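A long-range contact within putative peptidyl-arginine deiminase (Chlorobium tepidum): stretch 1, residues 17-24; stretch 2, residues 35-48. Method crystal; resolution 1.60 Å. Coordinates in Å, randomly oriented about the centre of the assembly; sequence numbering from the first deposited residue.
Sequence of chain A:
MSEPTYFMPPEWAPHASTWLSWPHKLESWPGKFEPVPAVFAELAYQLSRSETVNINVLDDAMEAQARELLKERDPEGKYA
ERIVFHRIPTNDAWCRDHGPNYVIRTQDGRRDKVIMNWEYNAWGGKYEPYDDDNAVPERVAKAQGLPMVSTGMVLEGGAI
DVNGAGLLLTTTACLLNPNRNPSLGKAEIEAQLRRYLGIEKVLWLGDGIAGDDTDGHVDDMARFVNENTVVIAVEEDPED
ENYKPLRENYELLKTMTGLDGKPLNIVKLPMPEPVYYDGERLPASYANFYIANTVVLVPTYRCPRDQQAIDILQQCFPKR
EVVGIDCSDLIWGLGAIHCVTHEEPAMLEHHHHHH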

# COMPACT_ATOMS: atom_id res chain seq x y z
N SER A 17 3.31 14.02 0.04
CA SER A 17 4.15 13.31 1.01
C SER A 17 3.84 11.82 0.99
O SER A 17 2.99 11.35 0.24
CB SER A 17 3.87 13.81 2.42
OG SER A 17 2.67 13.23 2.93
N THR A 18 4.56 11.08 1.84
CA THR A 18 4.33 9.66 2.04
C THR A 18 4.25 9.50 3.55
O THR A 18 5.04 10.10 4.28
CB THR A 18 5.49 8.77 1.53
OG1 THR A 18 5.58 8.85 0.11
CG2 THR A 18 5.24 7.31 1.93
N TRP A 19 3.28 8.71 4.00
CA TRP A 19 3.10 8.47 5.42
C TRP A 19 3.63 7.11 5.86
O TRP A 19 3.57 6.14 5.11
CB TRP A 19 1.63 8.56 5.81
CG TRP A 19 1.14 9.96 5.90
CD1 TRP A 19 0.78 10.78 4.87
CD2 TRP A 19 1.03 10.74 7.10
NE1 TRP A 19 0.45 12.03 5.35
CE2 TRP A 19 0.60 12.03 6.72
CE3 TRP A 19 1.25 10.48 8.46
CZ2 TRP A 19 0.38 13.06 7.64
CZ3 TRP A 19 1.04 11.50 9.38
CH2 TRP A 19 0.61 12.77 8.96
N LEU A 20 4.14 7.07 7.08
CA LEU A 20 4.67 5.87 7.69
C LEU A 20 4.26 5.85 9.16
O LEU A 20 4.02 6.90 9.75
CB LEU A 20 6.20 5.86 7.64
CG LEU A 20 6.91 5.95 6.29
CD1 LEU A 20 8.41 6.07 6.52
CD2 LEU A 20 6.59 4.71 5.47
N SER A 21 4.19 4.65 9.73
CA SER A 21 3.87 4.48 11.14
C SER A 21 5.08 3.73 11.69
O SER A 21 5.23 2.54 11.45
CB SER A 21 2.59 3.65 11.33
OG SER A 21 1.43 4.38 10.96
N TRP A 22 5.95 4.45 12.39
CA TRP A 22 7.17 3.87 12.94
C TRP A 22 6.88 2.60 13.73
O TRP A 22 5.94 2.56 14.53
CB TRP A 22 7.89 4.89 13.82
CG TRP A 22 9.35 4.58 14.00
CD1 TRP A 22 9.94 3.99 15.08
CD2 TRP A 22 10.38 4.78 13.03
NE1 TRP A 22 11.27 3.80 14.84
CE2 TRP A 22 11.58 4.27 13.58
CE3 TRP A 22 10.41 5.32 11.73
CZ2 TRP A 22 12.80 4.30 12.89
CZ3 TRP A 22 11.63 5.35 11.05
CH2 TRP A 22 12.80 4.84 11.63
N PRO A 23 7.68 1.54 13.51
CA PRO A 23 7.50 0.26 14.19
C PRO A 23 7.81 0.23 15.68
O PRO A 23 8.74 0.89 16.15
CB PRO A 23 8.42 -0.67 13.42
CG PRO A 23 9.56 0.23 13.10
CD PRO A 23 8.85 1.49 12.62
N HIS A 24 7.03 -0.54 16.43
CA HIS A 24 7.24 -0.68 17.86
C HIS A 24 6.57 -1.93 18.41
O HIS A 24 6.88 -2.37 19.51
CB HIS A 24 6.71 0.56 18.61
CG HIS A 24 5.24 0.77 18.46
ND1 HIS A 24 4.69 1.48 17.41
CD2 HIS A 24 4.20 0.35 19.21
CE1 HIS A 24 3.38 1.49 17.52
NE2 HIS A 24 3.05 0.81 18.61
N PRO A 35 16.22 -5.86 13.91
CA PRO A 35 16.58 -5.36 12.57
C PRO A 35 15.53 -4.45 11.91
O PRO A 35 15.85 -3.68 11.01
CB PRO A 35 16.77 -6.64 11.76
CG PRO A 35 17.10 -7.68 12.79
CD PRO A 35 16.15 -7.33 13.91
N VAL A 36 14.29 -4.55 12.37
CA VAL A 36 13.18 -3.79 11.79
C VAL A 36 13.31 -2.27 11.73
O VAL A 36 13.11 -1.66 10.68
CB VAL A 36 11.85 -4.18 12.47
CG1 VAL A 36 10.69 -3.45 11.80
CG2 VAL A 36 11.65 -5.69 12.37
N PRO A 37 13.63 -1.62 12.86
CA PRO A 37 13.77 -0.16 12.86
C PRO A 37 14.72 0.36 11.78
O PRO A 37 14.45 1.38 11.14
CB PRO A 37 14.26 0.15 14.28
CG PRO A 37 14.94 -1.13 14.70
CD PRO A 37 13.98 -2.17 14.19
N ALA A 38 15.83 -0.34 11.57
CA ALA A 38 16.80 0.08 10.56
C ALA A 38 16.20 0.04 9.16
O ALA A 38 16.54 0.87 8.32
CB ALA A 38 18.05 -0.81 10.63
N VAL A 39 15.32 -0.92 8.91
CA VAL A 39 14.69 -1.02 7.60
C VAL A 39 13.79 0.19 7.37
O VAL A 39 13.76 0.75 6.27
CB VAL A 39 13.85 -2.32 7.46
CG1 VAL A 39 13.30 -2.43 6.04
CG2 VAL A 39 14.71 -3.52 7.78
N PHE A 40 13.07 0.60 8.41
CA PHE A 40 12.21 1.77 8.28
C PHE A 40 13.05 3.02 8.07
O PHE A 40 12.64 3.93 7.35
CB PHE A 40 11.31 1.92 9.51
CG PHE A 40 10.08 1.06 9.47
CD1 PHE A 40 10.14 -0.30 9.74
CD2 PHE A 40 8.85 1.62 9.12
CE1 PHE A 40 9.00 -1.10 9.66
CE2 PHE A 40 7.71 0.83 9.04
CZ PHE A 40 7.78 -0.53 9.31
N ALA A 41 14.23 3.06 8.68
CA ALA A 41 15.12 4.21 8.52
C ALA A 41 15.59 4.27 7.07
O ALA A 41 15.66 5.35 6.48
CB ALA A 41 16.31 4.09 9.46
N GLU A 42 15.90 3.11 6.50
CA GLU A 42 16.34 3.05 5.11
C GLU A 42 15.21 3.52 4.19
O GLU A 42 15.43 4.28 3.26
CB GLU A 42 16.76 1.63 4.74
CG GLU A 42 17.26 1.49 3.31
CD GLU A 42 17.79 0.10 3.00
OE1 GLU A 42 18.25 -0.12 1.86
OE2 GLU A 42 17.75 -0.77 3.90
N LEU A 43 14.00 3.04 4.48
CA LEU A 43 12.82 3.40 3.70
C LEU A 43 12.55 4.90 3.80
O LEU A 43 12.33 5.57 2.79
CB LEU A 43 11.61 2.62 4.20
CG LEU A 43 10.23 3.05 3.71
CD1 LEU A 43 10.16 2.98 2.20
CD2 LEU A 43 9.18 2.14 4.34
N ALA A 44 12.57 5.43 5.02
CA ALA A 44 12.32 6.85 5.23
C ALA A 44 13.37 7.68 4.50
O ALA A 44 13.04 8.71 3.90
CB ALA A 44 12.34 7.17 6.72
N TYR A 45 14.62 7.23 4.54
CA TYR A 45 15.69 7.95 3.86
C TYR A 45 15.44 7.99 2.36
O TYR A 45 15.48 9.06 1.74
CB TYR A 45 17.05 7.29 4.12
CG TYR A 45 18.14 7.84 3.24
CD1 TYR A 45 18.59 9.16 3.38
CD2 TYR A 45 18.71 7.06 2.23
CE1 TYR A 45 19.57 9.68 2.53
CE2 TYR A 45 19.69 7.57 1.39
CZ TYR A 45 20.12 8.88 1.54
OH TYR A 45 21.09 9.39 0.71
N GLN A 46 15.19 6.83 1.75
CA GLN A 46 14.93 6.79 0.32
C GLN A 46 13.75 7.69 -0.02
O GLN A 46 13.78 8.43 -1.01
CB GLN A 46 14.64 5.36 -0.14
CG GLN A 46 15.87 4.47 -0.23
CD GLN A 46 16.97 5.06 -1.11
OE1 GLN A 46 16.69 5.66 -2.15
NE2 GLN A 46 18.22 4.87 -0.71
N LEU A 47 12.69 7.65 0.79
CA LEU A 47 11.53 8.49 0.53
C LEU A 47 11.86 9.97 0.66
O LEU A 47 11.34 10.79 -0.11
CB LEU A 47 10.40 8.14 1.50
CG LEU A 47 9.74 6.77 1.30
CD1 LEU A 47 8.80 6.49 2.45
CD2 LEU A 47 8.99 6.74 -0.03
N SER A 48 12.72 10.32 1.61
CA SER A 48 13.08 11.72 1.81
C SER A 48 13.86 12.31 0.63
O SER A 48 13.99 13.52 0.52
CB SER A 48 13.87 11.90 3.12
OG SER A 48 15.17 11.35 3.04

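Phe40 takes part in two CH-pi contacts, giving through its CB and receiving through its ring. Pro23 CD sits 3.5 Å from the centroid of the Phe40 ring, 14° off the ring normal, so it lies over the face. The ring atom nearest to Pro23 CD is Phe40 CG, at 3.4 Å. Phe40 CB in turn lies 4.0 Å from the centroid of the six-membered ring of Trp22, 22° off the normal. Trp22 and Pro23 are neighbours in sequence, and both engage Phe40.

Trp22 reaches the helix in an indirect way. Its CA-to-CB bond points away from the helix. The side chain is in the t rotamer (chi1 -158°), and its end comes nearer the helix. Trp22 CH2 is 4.2 Å from Ala41 CB, and Trp22 CZ2 is 3.8 Å from Pro37 O. That carbonyl already accepts the helical hydrogen bond from Ala41 N. Pro23 also packs on Val36, with Pro23 CB 3.9 Å from Val36 CG1.

Further along, the closest contacts are between aliphatic carbons. The strand 17-21 runs nearly antiparallel to the helix, at 170°, with a closest axial approach of 9.9 Å. Thr18 and Leu20 point toward the helix, while Trp19 between them points away, the usual alternation of a strand. Leu20 CD2 meets Leu43 CD2 at 3.8 Å. Leu20 CD1 lies 4.1 Å from Ala44 CB and 4.1 Å from Leu47 CD1. Thr18 CG2 is 3.7 Å from Leu47 CD1. Thr18 OG1 is also near, 4.0 Å from Leu47 CD2, and is hydrogen-bonded elsewhere in the structure.

No hydrogen bond crosses between the stretches. The contact buries 490 Å², both sides summed, and rests on apolar packing and the two CH-pi contacts.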